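Local coordinates for protein mRNA export factor MEX67 (Candida albicans, PDB 1Q40) that probably helps carry messenger RNA out of the nucleus, its NTF2-like middle domain pairing with the chain of another protein, at residues L178-I190 with V199-S211. Numbering follows the deposited sequence.
Sequences LSKKSFDRTFVVI and VASDTLLIRPYTS
An antiparallel beta hairpin in the curved sheet of the NTF2-like domain joins strand 181-190 to strand 198-208, and a salt bridge crosses it on each face. On the face turned to helix 14-29, Arg185 reaches across to Asp202 with an extended chain, CG anti to the backbone N (chi1 -163°). Its NE meets the syn lone pair of OD1 of Asp202 at 3.0 Å, in the guanidinium plane, while NH1 of Arg185 bonds OD2 of Asp202 at 2.9 Å. Leu204 CD2 lies over one face of this guanidinium. Phe187 runs alongside Asp202, and its ring edge meets Val199 CG1. The other face, which receives the chain of another protein, carries a second side-on pairing, with the arginine now on the other strand: Arg207 NE to Asp184 OD2 is 2.8 Å, backed by a longer NH1 to OD1 bond, with carboxylate and guanidinium planes 22° apart. Tyr39 OH bonds Asp202 OD2 and His139 ND1 bonds Asp184 OD1, giving each aspartate a second partner. At a beta bulge between Val188 and Val189, Val188 N donates to Ser201 O and Val188 O accepts from Ala200 N. Where the strands run out, Lys180 CD sits over the Tyr209 ring, 3.9 Å from its centroid, and Thr210 N donates to strand residue Ser182 OG at 3.1 Å.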
loop_
_atom_site.group_PDB
_atom_site.type_symbol
_atom_site.label_atom_id
_atom_site.label_comp_id
_atom_site.label_asym_id
_atom_site.label_seq_id
_atom_site.Cartn_x
_atom_site.Cartn_y
_atom_site.Cartn_z
ATOM N N LEU B 178 11.342 -0.243 -21.879
ATOM C CA LEU B 178 9.963 -0.132 -21.443
ATOM C C LEU B 178 9.488 -1.546 -21.140
ATOM O O LEU B 178 9.863 -2.482 -21.830
ATOM C CB LEU B 178 9.098 0.522 -22.527
ATOM C CG LEU B 178 9.516 1.917 -23.010
ATOM C CD1 LEU B 178 8.753 2.283 -24.267
ATOM C CD2 LEU B 178 9.320 2.981 -21.953
ATOM N N SER B 179 8.683 -1.690 -20.095
ATOM C CA SER B 179 8.127 -2.978 -19.690
ATOM C C SER B 179 6.856 -2.783 -18.865
ATOM O O SER B 179 6.579 -1.691 -18.362
ATOM C CB SER B 179 9.146 -3.781 -18.859
ATOM O OG SER B 179 9.220 -3.298 -17.508
ATOM N N LYS B 180 6.103 -3.866 -18.715
ATOM C CA LYS B 180 4.943 -3.886 -17.851
ATOM C C LYS B 180 5.390 -3.651 -16.418
ATOM O O LYS B 180 6.490 -4.029 -16.045
ATOM C CB LYS B 180 4.217 -5.235 -17.926
ATOM C CG LYS B 180 3.625 -5.538 -19.284
ATOM C CD LYS B 180 2.962 -6.906 -19.293
ATOM C CE LYS B 180 1.457 -6.808 -19.086
ATOM N NZ LYS B 180 0.700 -7.336 -20.250
ATOM N N LYS B 181 4.535 -3.000 -15.636
ATOM C CA LYS B 181 4.723 -2.888 -14.190
ATOM C C LYS B 181 3.401 -3.209 -13.482
ATOM O O LYS B 181 2.337 -3.061 -14.053
ATOM C CB LYS B 181 5.163 -1.475 -13.806
ATOM C CG LYS B 181 6.387 -0.937 -14.556
ATOM C CD LYS B 181 7.680 -1.553 -14.063
ATOM C CE LYS B 181 8.892 -0.773 -14.569
ATOM N NZ LYS B 181 8.917 -0.675 -16.057
ATOM N N SER B 182 3.478 -3.665 -12.239
ATOM C CA SER B 182 2.290 -3.714 -11.392
ATOM C C SER B 182 2.321 -2.487 -10.499
ATOM O O SER B 182 3.352 -1.817 -10.384
ATOM C CB SER B 182 2.222 -5.006 -10.585
ATOM O OG SER B 182 1.846 -6.080 -11.428
ATOM N N PHE B 183 1.178 -2.162 -9.912
ATOM C CA PHE B 183 1.052 -0.941 -9.130
ATOM C C PHE B 183 -0.162 -0.940 -8.211
ATOM O O PHE B 183 -1.111 -1.723 -8.375
ATOM C CB PHE B 183 0.932 0.268 -10.069
ATOM C CG PHE B 183 -0.440 0.429 -10.658
ATOM C CD1 PHE B 183 -1.384 1.249 -10.037
ATOM C CD2 PHE B 183 -0.802 -0.268 -11.799
ATOM C CE1 PHE B 183 -2.672 1.376 -10.552
ATOM C CE2 PHE B 183 -2.095 -0.142 -12.340
ATOM C CZ PHE B 183 -3.027 0.683 -11.721
ATOM N N ASP B 184 -0.104 -0.015 -7.254
ATOM C CA ASP B 184 -1.220 0.352 -6.397
ATOM C C ASP B 184 -1.274 1.875 -6.327
ATOM O O ASP B 184 -0.246 2.526 -6.238
ATOM C CB ASP B 184 -1.023 -0.230 -5.006
ATOM C CG ASP B 184 -0.485 -1.658 -5.039
ATOM O OD1 ASP B 184 -1.319 -2.609 -5.056
ATOM O OD2 ASP B 184 0.752 -1.909 -5.052
ATOM N N ARG B 185 -2.472 2.440 -6.359
ATOM C CA ARG B 185 -2.633 3.876 -6.333
ATOM C C ARG B 185 -3.804 4.265 -5.432
ATOM O O ARG B 185 -4.903 3.740 -5.587
ATOM C CB ARG B 185 -2.871 4.397 -7.745
ATOM C CG ARG B 185 -2.646 5.892 -7.884
ATOM C CD ARG B 185 -2.583 6.375 -9.333
ATOM N NE ARG B 185 -2.215 7.784 -9.379
ATOM C CZ ARG B 185 -1.846 8.443 -10.469
ATOM N NH1 ARG B 185 -1.547 9.730 -10.382
ATOM N NH2 ARG B 185 -1.765 7.835 -11.637
ATOM N N THR B 186 -3.556 5.206 -4.526
ATOM C CA THR B 186 -4.525 5.658 -3.529
ATOM C C THR B 186 -4.834 7.139 -3.718
ATOM O O THR B 186 -3.930 7.968 -3.750
ATOM C CB THR B 186 -3.966 5.414 -2.110
ATOM O OG1 THR B 186 -3.830 4.013 -1.888
ATOM C CG2 THR B 186 -4.949 5.859 -1.023
ATOM N N PHE B 187 -6.121 7.449 -3.842
ATOM C CA PHE B 187 -6.626 8.807 -3.944
ATOM C C PHE B 187 -7.464 9.131 -2.691
ATOM O O PHE B 187 -8.274 8.314 -2.265
ATOM C CB PHE B 187 -7.544 8.946 -5.165
ATOM C CG PHE B 187 -6.901 8.596 -6.487
ATOM C CD1 PHE B 187 -6.301 9.576 -7.260
ATOM C CD2 PHE B 187 -6.953 7.298 -6.979
ATOM C CE1 PHE B 187 -5.735 9.272 -8.494
ATOM C CE2 PHE B 187 -6.389 6.974 -8.211
ATOM C CZ PHE B 187 -5.786 7.969 -8.972
ATOM N N VAL B 188 -7.273 10.308 -2.105
ATOM C CA VAL B 188 -8.266 10.883 -1.199
ATOM C C VAL B 188 -8.998 11.948 -2.008
ATOM O O VAL B 188 -8.387 12.922 -2.438
ATOM C CB VAL B 188 -7.627 11.519 0.049
ATOM C CG1 VAL B 188 -8.696 12.137 0.953
ATOM C CG2 VAL B 188 -6.819 10.495 0.814
ATOM N N VAL B 189 -10.292 11.746 -2.239
ATOM C CA VAL B 189 -11.105 12.655 -3.047
ATOM C C VAL B 189 -12.108 13.396 -2.150
ATOM O O VAL B 189 -12.784 12.778 -1.332
ATOM C CB VAL B 189 -11.855 11.891 -4.161
ATOM C CG1 VAL B 189 -12.516 12.863 -5.142
ATOM C CG2 VAL B 189 -10.904 10.940 -4.898
ATOM N N ILE B 190 -12.193 14.715 -2.313
ATOM C CA ILE B 190 -13.060 15.562 -1.490
ATOM C C ILE B 190 -14.016 16.416 -2.351
ATOM O O ILE B 190 -13.795 16.572 -3.549
ATOM C CB ILE B 190 -12.201 16.450 -0.545
ATOM C CG1 ILE B 190 -11.301 17.405 -1.337
ATOM C CG2 ILE B 190 -11.350 15.582 0.378
ATOM C CD1 ILE B 190 -10.550 18.412 -0.473
ATOM N N VAL B 199 -8.800 15.956 -5.837
ATOM C CA VAL B 199 -7.845 15.003 -5.280
ATOM C C VAL B 199 -6.942 15.734 -4.290
ATOM O O VAL B 199 -6.102 16.550 -4.677
ATOM C CB VAL B 199 -6.998 14.315 -6.387
ATOM C CG1 VAL B 199 -6.009 13.321 -5.784
ATOM C CG2 VAL B 199 -7.904 13.611 -7.402
ATOM N N ALA B 200 -7.150 15.452 -3.005
ATOM C CA ALA B 200 -6.352 16.016 -1.921
ATOM C C ALA B 200 -4.981 15.350 -1.808
ATOM O O ALA B 200 -3.997 16.008 -1.490
ATOM C CB ALA B 200 -7.089 15.875 -0.600
ATOM N N SER B 201 -4.956 14.039 -2.023
ATOM C CA SER B 201 -3.759 13.205 -1.864
ATOM C C SER B 201 -3.782 12.098 -2.907
ATOM O O SER B 201 -4.835 11.553 -3.214
ATOM C CB SER B 201 -3.695 12.596 -0.454
ATOM O OG SER B 201 -2.674 11.605 -0.359
ATOM N N ASP B 202 -2.606 11.755 -3.423
ATOM C CA ASP B 202 -2.458 10.814 -4.523
ATOM C C ASP B 202 -1.088 10.147 -4.363
ATOM O O ASP B 202 -0.068 10.824 -4.494
ATOM C CB ASP B 202 -2.544 11.604 -5.819
ATOM C CG ASP B 202 -2.525 10.747 -7.064
ATOM O OD1 ASP B 202 -2.231 9.534 -7.001
ATOM O OD2 ASP B 202 -2.778 11.242 -8.185
ATOM N N THR B 203 -1.071 8.844 -4.046
ATOM C CA THR B 203 0.173 8.082 -3.899
ATOM C C THR B 203 0.181 6.902 -4.865
ATOM O O THR B 203 -0.746 6.093 -4.864
ATOM C CB THR B 203 0.390 7.575 -2.439
ATOM O OG1 THR B 203 -0.787 6.923 -1.929
ATOM C CG2 THR B 203 0.573 8.723 -1.495
ATOM N N LEU B 204 1.241 6.812 -5.670
ATOM C CA LEU B 204 1.403 5.774 -6.671
ATOM C C LEU B 204 2.579 4.910 -6.252
ATOM O O LEU B 204 3.665 5.428 -6.029
ATOM C CB LEU B 204 1.713 6.400 -8.033
ATOM C CG LEU B 204 2.052 5.468 -9.205
ATOM C CD1 LEU B 204 0.965 4.431 -9.451
ATOM C CD2 LEU B 204 2.282 6.279 -10.455
ATOM N N LEU B 205 2.351 3.600 -6.153
ATOM C CA LEU B 205 3.392 2.636 -5.856
ATOM C C LEU B 205 3.650 1.781 -7.097
ATOM O O LEU B 205 2.720 1.205 -7.659
ATOM C CB LEU B 205 2.993 1.749 -4.676
ATOM C CG LEU B 205 4.120 0.836 -4.139
ATOM C CD1 LEU B 205 4.004 0.669 -2.653
ATOM C CD2 LEU B 205 4.108 -0.555 -4.783
ATOM N N ILE B 206 4.920 1.703 -7.495
ATOM C CA ILE B 206 5.373 0.974 -8.685
ATOM C C ILE B 206 6.210 -0.223 -8.240
ATOM O O ILE B 206 7.102 -0.082 -7.401
ATOM C CB ILE B 206 6.222 1.916 -9.568
ATOM C CG1 ILE B 206 5.402 3.144 -10.005
ATOM C CG2 ILE B 206 6.787 1.177 -10.785
ATOM C CD1 ILE B 206 4.219 2.820 -10.933
ATOM N N ARG B 207 5.910 -1.394 -8.799
ATOM C CA ARG B 207 6.532 -2.658 -8.420
ATOM C C ARG B 207 6.604 -3.633 -9.622
ATOM O O ARG B 207 6.006 -3.379 -10.689
ATOM C CB ARG B 207 5.796 -3.281 -7.217
ATOM C CG ARG B 207 4.287 -3.413 -7.385
ATOM C CD ARG B 207 3.560 -3.922 -6.154
ATOM N NE ARG B 207 2.111 -3.932 -6.332
ATOM C CZ ARG B 207 1.416 -4.958 -6.818
ATOM N NH1 ARG B 207 0.098 -4.856 -6.934
ATOM N NH2 ARG B 207 2.023 -6.078 -7.202
ATOM N N PRO B 208 7.381 -4.711 -9.490
ATOM C CA PRO B 208 7.521 -5.660 -10.598
ATOM C C PRO B 208 6.165 -6.230 -11.027
ATOM O O PRO B 208 5.278 -6.468 -10.200
ATOM C CB PRO B 208 8.433 -6.744 -10.024
ATOM C CG PRO B 208 9.209 -6.042 -8.939
ATOM C CD PRO B 208 8.209 -5.099 -8.332
ATOM N N TYR B 209 6.002 -6.390 -12.329
ATOM C CA TYR B 209 4.804 -6.988 -12.891
ATOM C C TYR B 209 4.631 -8.404 -12.380
ATOM O O TYR B 209 5.599 -9.179 -12.321
ATOM C CB TYR B 209 4.907 -7.023 -14.409
ATOM C CG TYR B 209 3.778 -7.765 -15.076
ATOM C CD1 TYR B 209 2.456 -7.369 -14.893
ATOM C CD2 TYR B 209 4.032 -8.876 -15.880
ATOM C CE1 TYR B 209 1.412 -8.051 -15.510
ATOM C CE2 TYR B 209 2.995 -9.567 -16.506
ATOM C CZ TYR B 209 1.689 -9.149 -16.313
ATOM O OH TYR B 209 0.657 -9.818 -16.929
ATOM N N THR B 210 3.402 -8.721 -11.981
ATOM C CA THR B 210 3.041 -10.072 -11.630
ATOM C C THR B 210 1.817 -10.470 -12.443
ATOM O O THR B 210 0.763 -9.838 -12.353
ATOM C CB THR B 210 2.824 -10.242 -10.107
ATOM O OG1 THR B 210 2.656 -11.633 -9.818
ATOM C CG2 THR B 210 1.535 -9.568 -9.601
ATOM N N SER B 211 1.992 -11.504 -13.264
ATOM C CA SER B 211 0.908 -12.037 -14.092
ATOM C C SER B 211 -0.023 -12.926 -13.275
ATOM O O SER B 211 -1.108 -13.278 -13.731
ATOM C CB SER B 211 1.473 -12.802 -15.291
ATOM O OG SER B 211 2.284 -13.890 -14.881
HETATM O O HOH W 1 8.269 -6.088 -14.102
HETATM O O HOH W 2 -0.815 -7.566 -10.872
HETATM O O HOH W 3 -3.199 9.092 -1.025
#